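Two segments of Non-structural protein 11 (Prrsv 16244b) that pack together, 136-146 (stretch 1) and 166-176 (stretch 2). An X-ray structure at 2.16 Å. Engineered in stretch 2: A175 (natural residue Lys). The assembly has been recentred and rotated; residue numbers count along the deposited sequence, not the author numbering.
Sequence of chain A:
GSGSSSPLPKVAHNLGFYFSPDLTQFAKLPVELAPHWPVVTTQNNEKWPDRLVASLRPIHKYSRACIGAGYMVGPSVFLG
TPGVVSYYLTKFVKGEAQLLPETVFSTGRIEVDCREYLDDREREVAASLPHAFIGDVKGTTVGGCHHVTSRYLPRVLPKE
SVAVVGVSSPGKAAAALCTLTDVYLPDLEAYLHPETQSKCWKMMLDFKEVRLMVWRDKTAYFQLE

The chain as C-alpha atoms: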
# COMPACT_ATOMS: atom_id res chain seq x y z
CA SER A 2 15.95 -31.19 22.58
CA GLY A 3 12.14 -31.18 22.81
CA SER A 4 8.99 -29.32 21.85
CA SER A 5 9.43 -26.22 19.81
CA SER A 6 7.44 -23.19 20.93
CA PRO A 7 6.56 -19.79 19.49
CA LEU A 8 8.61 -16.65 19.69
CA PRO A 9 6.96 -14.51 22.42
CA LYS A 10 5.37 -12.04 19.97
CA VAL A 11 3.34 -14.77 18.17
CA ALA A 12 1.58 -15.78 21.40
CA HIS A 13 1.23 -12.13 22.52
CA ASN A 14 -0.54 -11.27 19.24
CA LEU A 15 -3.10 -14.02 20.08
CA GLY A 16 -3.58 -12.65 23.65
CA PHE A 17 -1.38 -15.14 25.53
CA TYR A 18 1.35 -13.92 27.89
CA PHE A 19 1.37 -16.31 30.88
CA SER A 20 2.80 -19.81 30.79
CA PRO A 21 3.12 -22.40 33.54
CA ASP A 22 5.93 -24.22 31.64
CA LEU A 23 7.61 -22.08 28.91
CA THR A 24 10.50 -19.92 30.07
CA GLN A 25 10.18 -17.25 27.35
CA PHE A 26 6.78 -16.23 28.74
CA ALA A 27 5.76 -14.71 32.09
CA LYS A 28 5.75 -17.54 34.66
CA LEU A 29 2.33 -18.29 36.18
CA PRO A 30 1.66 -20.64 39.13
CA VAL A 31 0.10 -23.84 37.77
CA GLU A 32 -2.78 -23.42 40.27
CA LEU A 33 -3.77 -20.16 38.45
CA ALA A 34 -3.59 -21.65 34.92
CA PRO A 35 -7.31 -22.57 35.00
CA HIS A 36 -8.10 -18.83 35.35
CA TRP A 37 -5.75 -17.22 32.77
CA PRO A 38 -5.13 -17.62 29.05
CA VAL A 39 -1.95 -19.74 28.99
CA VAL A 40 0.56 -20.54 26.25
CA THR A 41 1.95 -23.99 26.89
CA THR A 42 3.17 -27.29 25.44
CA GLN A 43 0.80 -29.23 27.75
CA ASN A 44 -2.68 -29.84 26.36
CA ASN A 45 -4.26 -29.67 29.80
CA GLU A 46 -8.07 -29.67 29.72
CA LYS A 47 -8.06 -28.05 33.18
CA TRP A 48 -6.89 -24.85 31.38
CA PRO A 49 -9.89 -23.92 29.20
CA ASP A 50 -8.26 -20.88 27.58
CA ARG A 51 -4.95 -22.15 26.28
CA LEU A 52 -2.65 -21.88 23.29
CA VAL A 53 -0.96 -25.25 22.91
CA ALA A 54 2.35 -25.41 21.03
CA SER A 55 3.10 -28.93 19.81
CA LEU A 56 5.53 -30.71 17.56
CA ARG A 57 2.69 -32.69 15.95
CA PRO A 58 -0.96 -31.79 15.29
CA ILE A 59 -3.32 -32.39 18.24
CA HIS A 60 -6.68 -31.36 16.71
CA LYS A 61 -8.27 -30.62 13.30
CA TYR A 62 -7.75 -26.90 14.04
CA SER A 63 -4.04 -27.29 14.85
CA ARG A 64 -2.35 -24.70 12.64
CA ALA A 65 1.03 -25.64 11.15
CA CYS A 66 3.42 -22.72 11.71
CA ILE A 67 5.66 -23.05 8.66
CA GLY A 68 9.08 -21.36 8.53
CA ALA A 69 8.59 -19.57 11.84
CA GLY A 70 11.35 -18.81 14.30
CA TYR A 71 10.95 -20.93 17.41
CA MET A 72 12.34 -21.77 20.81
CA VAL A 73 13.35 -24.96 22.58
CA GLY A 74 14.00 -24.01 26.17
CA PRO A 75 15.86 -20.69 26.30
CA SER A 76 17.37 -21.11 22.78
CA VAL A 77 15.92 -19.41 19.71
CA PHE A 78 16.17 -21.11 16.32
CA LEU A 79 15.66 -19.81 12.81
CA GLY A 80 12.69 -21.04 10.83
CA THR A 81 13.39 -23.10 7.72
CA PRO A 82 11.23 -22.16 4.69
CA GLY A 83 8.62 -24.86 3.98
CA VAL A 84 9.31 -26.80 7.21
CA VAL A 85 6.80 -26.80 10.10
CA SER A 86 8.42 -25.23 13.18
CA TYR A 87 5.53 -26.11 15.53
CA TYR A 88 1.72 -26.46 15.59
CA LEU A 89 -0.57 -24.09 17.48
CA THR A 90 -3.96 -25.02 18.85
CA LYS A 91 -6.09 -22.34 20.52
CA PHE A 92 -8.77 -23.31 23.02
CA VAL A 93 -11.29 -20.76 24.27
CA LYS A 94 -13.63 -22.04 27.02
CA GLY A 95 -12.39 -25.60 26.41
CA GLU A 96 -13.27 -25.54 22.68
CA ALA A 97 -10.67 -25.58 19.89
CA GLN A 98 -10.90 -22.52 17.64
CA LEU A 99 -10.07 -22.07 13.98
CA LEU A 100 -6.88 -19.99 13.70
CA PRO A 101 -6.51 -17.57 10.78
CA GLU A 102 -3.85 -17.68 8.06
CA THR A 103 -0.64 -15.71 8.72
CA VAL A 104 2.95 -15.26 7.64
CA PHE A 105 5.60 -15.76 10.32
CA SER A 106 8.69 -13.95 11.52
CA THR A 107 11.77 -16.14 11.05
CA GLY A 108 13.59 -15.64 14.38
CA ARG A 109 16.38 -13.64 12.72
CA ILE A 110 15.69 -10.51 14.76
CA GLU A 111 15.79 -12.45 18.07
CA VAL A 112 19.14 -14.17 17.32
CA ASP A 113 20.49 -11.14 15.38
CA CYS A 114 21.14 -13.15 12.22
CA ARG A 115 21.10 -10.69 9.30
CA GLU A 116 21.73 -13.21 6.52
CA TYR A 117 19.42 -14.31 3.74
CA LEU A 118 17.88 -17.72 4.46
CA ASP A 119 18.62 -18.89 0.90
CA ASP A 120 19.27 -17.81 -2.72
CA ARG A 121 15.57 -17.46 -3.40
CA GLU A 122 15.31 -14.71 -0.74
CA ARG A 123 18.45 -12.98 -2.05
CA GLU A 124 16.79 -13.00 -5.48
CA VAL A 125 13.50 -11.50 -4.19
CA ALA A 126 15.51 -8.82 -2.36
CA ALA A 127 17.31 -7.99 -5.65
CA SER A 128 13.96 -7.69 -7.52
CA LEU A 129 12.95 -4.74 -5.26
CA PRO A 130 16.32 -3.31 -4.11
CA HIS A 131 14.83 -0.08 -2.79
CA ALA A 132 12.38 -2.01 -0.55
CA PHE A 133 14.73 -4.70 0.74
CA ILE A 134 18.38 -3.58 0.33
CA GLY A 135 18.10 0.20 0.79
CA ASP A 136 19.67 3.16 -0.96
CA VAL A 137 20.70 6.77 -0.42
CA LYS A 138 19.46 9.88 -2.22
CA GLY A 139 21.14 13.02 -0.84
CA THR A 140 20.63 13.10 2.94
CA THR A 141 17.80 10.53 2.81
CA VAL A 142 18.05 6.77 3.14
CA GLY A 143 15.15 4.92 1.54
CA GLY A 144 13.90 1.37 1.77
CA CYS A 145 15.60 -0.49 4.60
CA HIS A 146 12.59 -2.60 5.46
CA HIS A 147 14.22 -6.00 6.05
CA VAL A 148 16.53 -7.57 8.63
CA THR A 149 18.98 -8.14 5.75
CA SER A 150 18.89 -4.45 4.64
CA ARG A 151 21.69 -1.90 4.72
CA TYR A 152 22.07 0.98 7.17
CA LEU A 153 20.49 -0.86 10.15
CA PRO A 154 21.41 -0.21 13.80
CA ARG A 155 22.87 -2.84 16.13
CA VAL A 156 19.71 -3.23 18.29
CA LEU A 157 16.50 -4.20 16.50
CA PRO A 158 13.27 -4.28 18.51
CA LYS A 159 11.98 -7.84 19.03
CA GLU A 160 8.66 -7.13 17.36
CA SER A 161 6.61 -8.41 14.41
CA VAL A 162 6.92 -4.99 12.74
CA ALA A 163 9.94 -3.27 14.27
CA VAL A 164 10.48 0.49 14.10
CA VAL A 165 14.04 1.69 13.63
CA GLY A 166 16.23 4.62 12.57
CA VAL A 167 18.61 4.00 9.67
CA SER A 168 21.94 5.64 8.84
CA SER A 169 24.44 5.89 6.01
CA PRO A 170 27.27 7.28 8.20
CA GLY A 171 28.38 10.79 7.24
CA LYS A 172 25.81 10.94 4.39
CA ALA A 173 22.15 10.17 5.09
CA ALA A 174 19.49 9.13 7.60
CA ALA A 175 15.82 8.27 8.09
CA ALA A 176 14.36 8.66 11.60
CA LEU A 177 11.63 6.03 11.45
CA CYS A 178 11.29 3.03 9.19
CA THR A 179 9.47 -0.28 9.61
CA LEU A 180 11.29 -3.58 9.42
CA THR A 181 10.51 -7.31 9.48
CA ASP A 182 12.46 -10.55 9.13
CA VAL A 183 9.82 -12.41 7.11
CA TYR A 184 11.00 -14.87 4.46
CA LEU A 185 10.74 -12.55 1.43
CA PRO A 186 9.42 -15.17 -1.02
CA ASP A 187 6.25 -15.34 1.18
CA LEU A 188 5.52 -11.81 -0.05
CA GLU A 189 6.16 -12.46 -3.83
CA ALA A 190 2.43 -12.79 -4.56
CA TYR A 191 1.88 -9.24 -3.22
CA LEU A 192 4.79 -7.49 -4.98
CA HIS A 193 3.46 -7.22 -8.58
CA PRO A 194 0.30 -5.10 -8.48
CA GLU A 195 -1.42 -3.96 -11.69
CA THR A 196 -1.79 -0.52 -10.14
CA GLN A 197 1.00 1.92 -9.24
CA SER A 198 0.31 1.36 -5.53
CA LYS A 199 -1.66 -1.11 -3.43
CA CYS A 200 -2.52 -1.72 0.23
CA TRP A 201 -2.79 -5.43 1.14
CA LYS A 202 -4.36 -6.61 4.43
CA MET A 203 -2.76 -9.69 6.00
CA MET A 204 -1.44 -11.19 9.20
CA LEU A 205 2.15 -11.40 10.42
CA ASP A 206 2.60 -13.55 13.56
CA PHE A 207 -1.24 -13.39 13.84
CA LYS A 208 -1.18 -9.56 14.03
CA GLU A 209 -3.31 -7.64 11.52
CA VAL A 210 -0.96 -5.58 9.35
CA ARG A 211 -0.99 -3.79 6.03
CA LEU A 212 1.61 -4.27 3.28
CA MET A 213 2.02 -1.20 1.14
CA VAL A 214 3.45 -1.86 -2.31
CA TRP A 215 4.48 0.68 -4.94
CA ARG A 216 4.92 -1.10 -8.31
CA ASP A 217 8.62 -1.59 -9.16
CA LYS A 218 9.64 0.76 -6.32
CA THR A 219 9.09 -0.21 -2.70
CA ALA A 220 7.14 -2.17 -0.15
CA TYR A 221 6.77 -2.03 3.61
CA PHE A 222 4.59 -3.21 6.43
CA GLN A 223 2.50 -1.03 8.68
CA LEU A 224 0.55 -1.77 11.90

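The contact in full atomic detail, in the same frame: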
# COMPACT_ATOMS: atom_id res chain seq x y z
N ASP A 136 18.82 2.28 -0.17
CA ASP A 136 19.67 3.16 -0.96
C ASP A 136 19.66 4.56 -0.37
O ASP A 136 18.86 4.86 0.52
CB ASP A 136 19.16 3.20 -2.40
CG ASP A 136 17.85 3.93 -2.54
OD1 ASP A 136 17.07 3.97 -1.56
OD2 ASP A 136 17.59 4.48 -3.63
N VAL A 137 20.53 5.41 -0.90
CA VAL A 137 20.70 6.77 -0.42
C VAL A 137 20.47 7.75 -1.56
O VAL A 137 21.03 7.59 -2.64
CB VAL A 137 22.11 6.95 0.18
CG1 VAL A 137 22.41 8.42 0.48
CG2 VAL A 137 22.24 6.11 1.44
N LYS A 138 19.63 8.75 -1.31
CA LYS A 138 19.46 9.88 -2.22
C LYS A 138 19.66 11.15 -1.39
O LYS A 138 18.82 11.51 -0.57
CB LYS A 138 18.07 9.85 -2.86
CG LYS A 138 17.88 10.82 -4.02
CD LYS A 138 16.43 10.90 -4.50
CE LYS A 138 15.98 9.63 -5.22
NZ LYS A 138 14.56 9.70 -5.68
N GLY A 139 20.80 11.81 -1.59
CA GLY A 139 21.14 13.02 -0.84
C GLY A 139 21.38 12.70 0.62
O GLY A 139 22.23 11.86 0.95
N THR A 140 20.61 13.35 1.49
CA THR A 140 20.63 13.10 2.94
C THR A 140 19.53 12.12 3.40
O THR A 140 19.26 11.99 4.60
CB THR A 140 20.49 14.41 3.75
OG1 THR A 140 19.25 15.06 3.43
CG2 THR A 140 21.65 15.35 3.45
N THR A 141 18.91 11.40 2.47
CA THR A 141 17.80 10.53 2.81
C THR A 141 18.13 9.09 2.45
O THR A 141 18.54 8.80 1.33
CB THR A 141 16.52 11.00 2.11
OG1 THR A 141 16.23 12.33 2.55
CG2 THR A 141 15.33 10.08 2.45
N VAL A 142 17.97 8.20 3.43
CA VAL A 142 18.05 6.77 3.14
C VAL A 142 16.63 6.28 2.94
O VAL A 142 15.73 6.63 3.71
CB VAL A 142 18.88 5.92 4.16
CG1 VAL A 142 18.93 6.52 5.54
CG2 VAL A 142 18.39 4.47 4.23
N GLY A 143 16.44 5.52 1.87
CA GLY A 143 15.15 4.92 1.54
C GLY A 143 15.24 3.41 1.63
O GLY A 143 16.32 2.82 1.45
N GLY A 144 14.12 2.79 1.97
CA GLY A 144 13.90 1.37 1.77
C GLY A 144 14.77 0.35 2.50
O GLY A 144 15.30 -0.58 1.90
N CYS A 145 14.87 0.48 3.81
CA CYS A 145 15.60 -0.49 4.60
C CYS A 145 14.61 -1.25 5.45
O CYS A 145 14.62 -1.16 6.67
CB CYS A 145 16.62 0.23 5.47
SG CYS A 145 17.82 1.06 4.44
N HIS A 146 13.74 -2.00 4.79
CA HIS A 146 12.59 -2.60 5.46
C HIS A 146 12.76 -4.08 5.82
O HIS A 146 11.80 -4.73 6.22
CB HIS A 146 11.34 -2.37 4.64
CG HIS A 146 10.98 -0.92 4.50
ND1 HIS A 146 11.07 -0.25 3.30
CD2 HIS A 146 10.52 -0.02 5.40
CE1 HIS A 146 10.68 1.00 3.47
NE2 HIS A 146 10.35 1.17 4.73
N GLY A 166 15.55 3.57 13.32
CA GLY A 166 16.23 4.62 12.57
C GLY A 166 17.34 3.99 11.75
O GLY A 166 17.93 2.99 12.17
N VAL A 167 17.61 4.55 10.59
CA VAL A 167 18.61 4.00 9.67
C VAL A 167 19.59 5.08 9.28
O VAL A 167 19.21 6.24 9.18
CB VAL A 167 17.95 3.35 8.42
CG1 VAL A 167 17.21 2.09 8.81
CG2 VAL A 167 17.01 4.31 7.70
N SER A 168 20.84 4.69 9.05
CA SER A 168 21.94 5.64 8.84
C SER A 168 22.94 5.15 7.80
O SER A 168 23.43 4.00 7.87
CB SER A 168 22.67 5.91 10.17
OG SER A 168 23.89 6.63 9.99
N SER A 169 23.24 6.02 6.84
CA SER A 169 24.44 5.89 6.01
C SER A 169 25.45 6.88 6.59
O SER A 169 25.31 8.09 6.37
CB SER A 169 24.12 6.23 4.55
OG SER A 169 25.28 6.07 3.76
N PRO A 170 26.41 6.39 7.40
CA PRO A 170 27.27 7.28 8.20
C PRO A 170 27.92 8.40 7.40
O PRO A 170 28.47 8.15 6.33
CB PRO A 170 28.35 6.34 8.75
CG PRO A 170 27.68 5.02 8.81
CD PRO A 170 26.78 4.98 7.61
N GLY A 171 27.82 9.62 7.90
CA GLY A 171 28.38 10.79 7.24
C GLY A 171 27.66 11.27 5.99
O GLY A 171 28.14 12.20 5.34
N LYS A 172 26.51 10.67 5.66
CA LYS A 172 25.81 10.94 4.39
C LYS A 172 24.32 11.17 4.59
O LYS A 172 23.82 12.24 4.28
CB LYS A 172 26.03 9.80 3.39
CG LYS A 172 27.49 9.50 3.17
CD LYS A 172 27.73 8.53 2.02
CE LYS A 172 29.20 8.11 2.01
NZ LYS A 172 29.62 7.48 0.73
N ALA A 173 23.61 10.17 5.11
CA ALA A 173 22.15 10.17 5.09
C ALA A 173 21.53 9.46 6.29
O ALA A 173 22.20 8.70 6.99
CB ALA A 173 21.67 9.52 3.80
N ALA A 174 20.25 9.71 6.50
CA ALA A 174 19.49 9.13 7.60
C ALA A 174 18.00 9.07 7.29
O ALA A 174 17.51 9.75 6.40
CB ALA A 174 19.72 9.93 8.87
N ALA A 175 17.29 8.22 8.02
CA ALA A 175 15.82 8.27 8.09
C ALA A 175 15.42 7.89 9.51
O ALA A 175 15.79 6.82 9.99
CB ALA A 175 15.18 7.33 7.07
N ALA A 176 14.66 8.77 10.17
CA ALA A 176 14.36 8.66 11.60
C ALA A 176 13.54 7.43 11.97
O ALA A 176 13.81 6.80 12.99
CB ALA A 176 13.64 9.92 12.08

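Each stretch folds back on itself as a hairpin, and many backbone polar groups of the paired strands are satisfied there. In the first, D136 and G143 pair through both amides and both carbonyls, as do K138 and T141 around a type II' turn. In the second, V167 pairs with A175 and S169 with A173 in the same way; the K172 amide also donates to S169 O.

Two hydrogen bonds join the hairpins, both made by groups not used within them. T140 O accepts from A174 N, with T140 O to A174 N at 3.1 Å and a nearly straight N-H...O angle of 164°. V142 N donates to A174 O; V142 N to A174 O is 3.4 Å, so the bond is weak, though well aligned. Together they make a single bridge between T141 and A174. The strands cross at 59°, and no longer ladder forms. K172 O receives a CA-H...O contact from T140, with T140 CA to K172 O at 3.6 Å.

Apolar contacts lie beside the bridge. A173 CB lies 3.6 Å from V137 CG1. V142 CG1 reaches V167 CG2 at 3.6 Å and the engineered A175 CB at 4.1 Å. Its chi1 of 26° lies between wells, and V142 CG1 sits only 3.2 Å from A174 C, a tight fit. C145 CB meets V167 CG1 at 3.9 Å.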